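Local coordinates for protein ADP/ATP-dependent NAD(P)H-hydrate dehydratase (Bacillus subtilis, PDB 3RPZ) that catalyses the ADP- or ATP-dependent dehydration of hydrated NADH and NADPH, probably returning these damaged cofactors to their normal form, at residues A[204-208]-A[242-246]. Numbering follows the deposited sequence.
Sequences LNPTG and AVYLH. With AMP (adenosine monophosphate), chain C.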
loop_
_atom_site.group_PDB
_atom_site.type_symbol
_atom_site.label_atom_id
_atom_site.label_comp_id
_atom_site.label_asym_id
_atom_site.label_seq_id
_atom_site.Cartn_x
_atom_site.Cartn_y
_atom_site.Cartn_z
ATOM N N LEU A 204 25.072 25.579 8.797
ATOM C CA LEU A 204 25.260 24.121 8.825
ATOM C C LEU A 204 24.026 23.498 9.434
ATOM O O LEU A 204 23.458 24.024 10.385
ATOM C CB LEU A 204 26.480 23.716 9.634
ATOM C CG LEU A 204 27.827 24.251 9.172
ATOM C CD1 LEU A 204 28.951 23.663 10.057
ATOM C CD2 LEU A 204 28.108 23.949 7.695
ATOM N N ASN A 205 23.679 22.313 8.946
ATOM C CA ASN A 205 22.574 21.567 9.511
ATOM C C ASN A 205 23.065 20.590 10.569
ATOM O O ASN A 205 23.967 19.798 10.276
ATOM C CB ASN A 205 21.878 20.747 8.442
ATOM C CG ASN A 205 20.648 20.090 9.015
ATOM O OD1 ASN A 205 19.758 20.762 9.510
ATOM N ND2 ASN A 205 20.610 18.768 8.976
ATOM N N PRO A 206 22.498 20.629 11.786
ATOM C CA PRO A 206 22.984 19.763 12.857
ATOM C C PRO A 206 22.308 18.408 12.985
ATOM O O PRO A 206 22.682 17.624 13.876
ATOM C CB PRO A 206 22.642 20.571 14.122
ATOM C CG PRO A 206 21.417 21.328 13.771
ATOM C CD PRO A 206 21.552 21.656 12.292
ATOM N N THR A 207 21.333 18.130 12.159
ATOM C CA THR A 207 20.552 16.907 12.278
ATOM C C THR A 207 20.866 15.876 11.202
ATOM O O THR A 207 21.385 16.164 10.144
ATOM C CB THR A 207 19.039 17.204 12.256
ATOM O OG1 THR A 207 18.688 17.691 10.979
ATOM C CG2 THR A 207 18.610 18.168 13.333
ATOM N N GLY A 208 20.460 14.648 11.490
ATOM C CA GLY A 208 20.644 13.526 10.623
ATOM C C GLY A 208 21.708 12.552 11.021
ATOM O O GLY A 208 22.508 12.835 11.928
ATOM N N ALA A 242 13.467 22.566 6.052
ATOM C CA ALA A 242 13.327 21.309 5.378
ATOM C C ALA A 242 14.518 20.441 5.651
ATOM O O ALA A 242 14.391 19.249 5.981
ATOM C CB ALA A 242 13.122 21.517 3.864
ATOM N N VAL A 243 15.725 21.003 5.482
ATOM C CA VAL A 243 16.963 20.235 5.690
ATOM C C VAL A 243 17.021 19.755 7.168
ATOM O O VAL A 243 17.304 18.574 7.465
ATOM C CB VAL A 243 18.174 21.065 5.353
ATOM C CG1 VAL A 243 19.454 20.337 5.706
ATOM C CG2 VAL A 243 18.162 21.394 3.858
ATOM N N TYR A 244 16.647 20.629 8.084
ATOM C CA TYR A 244 16.673 20.295 9.512
ATOM C C TYR A 244 15.687 19.196 9.863
ATOM O O TYR A 244 16.040 18.206 10.495
ATOM C CB TYR A 244 16.389 21.551 10.372
ATOM C CG TYR A 244 16.507 21.345 11.850
ATOM C CD1 TYR A 244 15.549 20.636 12.545
ATOM C CD2 TYR A 244 17.578 21.853 12.533
ATOM C CE1 TYR A 244 15.686 20.423 13.924
ATOM C CE2 TYR A 244 17.700 21.666 13.896
ATOM C CZ TYR A 244 16.746 20.932 14.557
ATOM O OH TYR A 244 16.910 20.732 15.974
ATOM N N LEU A 245 14.449 19.357 9.446
ATOM C CA LEU A 245 13.432 18.363 9.794
ATOM C C LEU A 245 13.686 17.030 9.122
ATOM O O LEU A 245 13.414 15.995 9.705
ATOM C CB LEU A 245 12.027 18.910 9.534
ATOM C CG LEU A 245 11.602 20.004 10.512
ATOM C CD1 LEU A 245 10.294 20.679 10.072
ATOM C CD2 LEU A 245 11.491 19.536 11.968
ATOM N N HIS A 246 14.193 17.045 7.890
ATOM C CA HIS A 246 14.596 15.806 7.184
ATOM C C HIS A 246 15.575 15.017 8.039
ATOM O O HIS A 246 15.352 13.829 8.294
ATOM C CB HIS A 246 15.149 16.212 5.840
ATOM C CG HIS A 246 15.711 15.127 4.986
ATOM N ND1 HIS A 246 17.072 14.867 4.933
ATOM C CD2 HIS A 246 15.113 14.276 4.110
ATOM C CE1 HIS A 246 17.270 13.916 4.012
ATOM N NE2 HIS A 246 16.105 13.554 3.490
HETATM P P AMP C . 21.145 12.011 -2.013
HETATM O O1P AMP C . 20.024 10.914 -1.946
HETATM O O2P AMP C . 22.427 11.307 -2.226
HETATM O O3P AMP C . 20.713 13.022 -3.056
HETATM O "O5'" AMP C . 20.926 12.762 -0.702
HETATM C "C5'" AMP C . 21.276 12.112 0.580
HETATM C "C4'" AMP C . 20.604 12.831 1.697
HETATM O "O4'" AMP C . 20.836 12.114 2.954
HETATM C "C3'" AMP C . 21.068 14.252 1.932
HETATM O "O3'" AMP C . 20.042 14.981 2.576
HETATM C "C2'" AMP C . 22.240 13.953 2.881
HETATM O "O2'" AMP C . 22.721 15.119 3.578
HETATM C "C1'" AMP C . 21.615 12.944 3.817
HETATM N N9 AMP C . 22.608 12.037 4.405
HETATM C C8 AMP C . 23.166 10.969 3.821
HETATM N N7 AMP C . 24.072 10.354 4.650
HETATM C C5 AMP C . 24.024 11.082 5.783
HETATM C C6 AMP C . 24.757 11.010 7.070
HETATM N N6 AMP C . 25.667 10.034 7.250
HETATM N N1 AMP C . 24.451 11.951 7.962
HETATM C C2 AMP C . 23.544 12.918 7.767
HETATM N N3 AMP C . 22.844 13.070 6.601
HETATM C C4 AMP C . 23.132 12.191 5.686
#
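Beside the AMP pocket, in the ribokinase-like fold of this dehydratase family, the loop after edge strand 202-204 packs on helix 235-256, and the joint rests on T207 and Y244. T207 OG1 donates to Y244 O at 2.7 Å, in the carbonyl plane and on a lone pair, and accepts N205 ND2 at 3.0 Å with an N-H...O angle of 151°, which links loop and helix in one short relay. A chi1 of 67° turns OG1 toward the helix carbonyl and leaves CG2 to lie over the centre of the Y244 ring, a CH-pi contact 12° off the ring normal. A valine in place of T207 would probably leave Y244 O without this donor and N205 ND2 without this acceptor. N205 CG packs 3.5 Å from V243 CG1, whereas N205 OD1 approaches Y244 CA at 3.1 Å without a hydrogen bond to Y244 N. V14 and E11 of helix 11-17 also touch Y244. The next loop residue, G208, and H246 of the helix help line the AMP pocket, with H246 CE1 3.3 Å from AMP O3'. At the exposed margin, P206 CG meets Y244 CE2 at 3.7 Å, the proline side chain crossing the tyrosine at about a right angle.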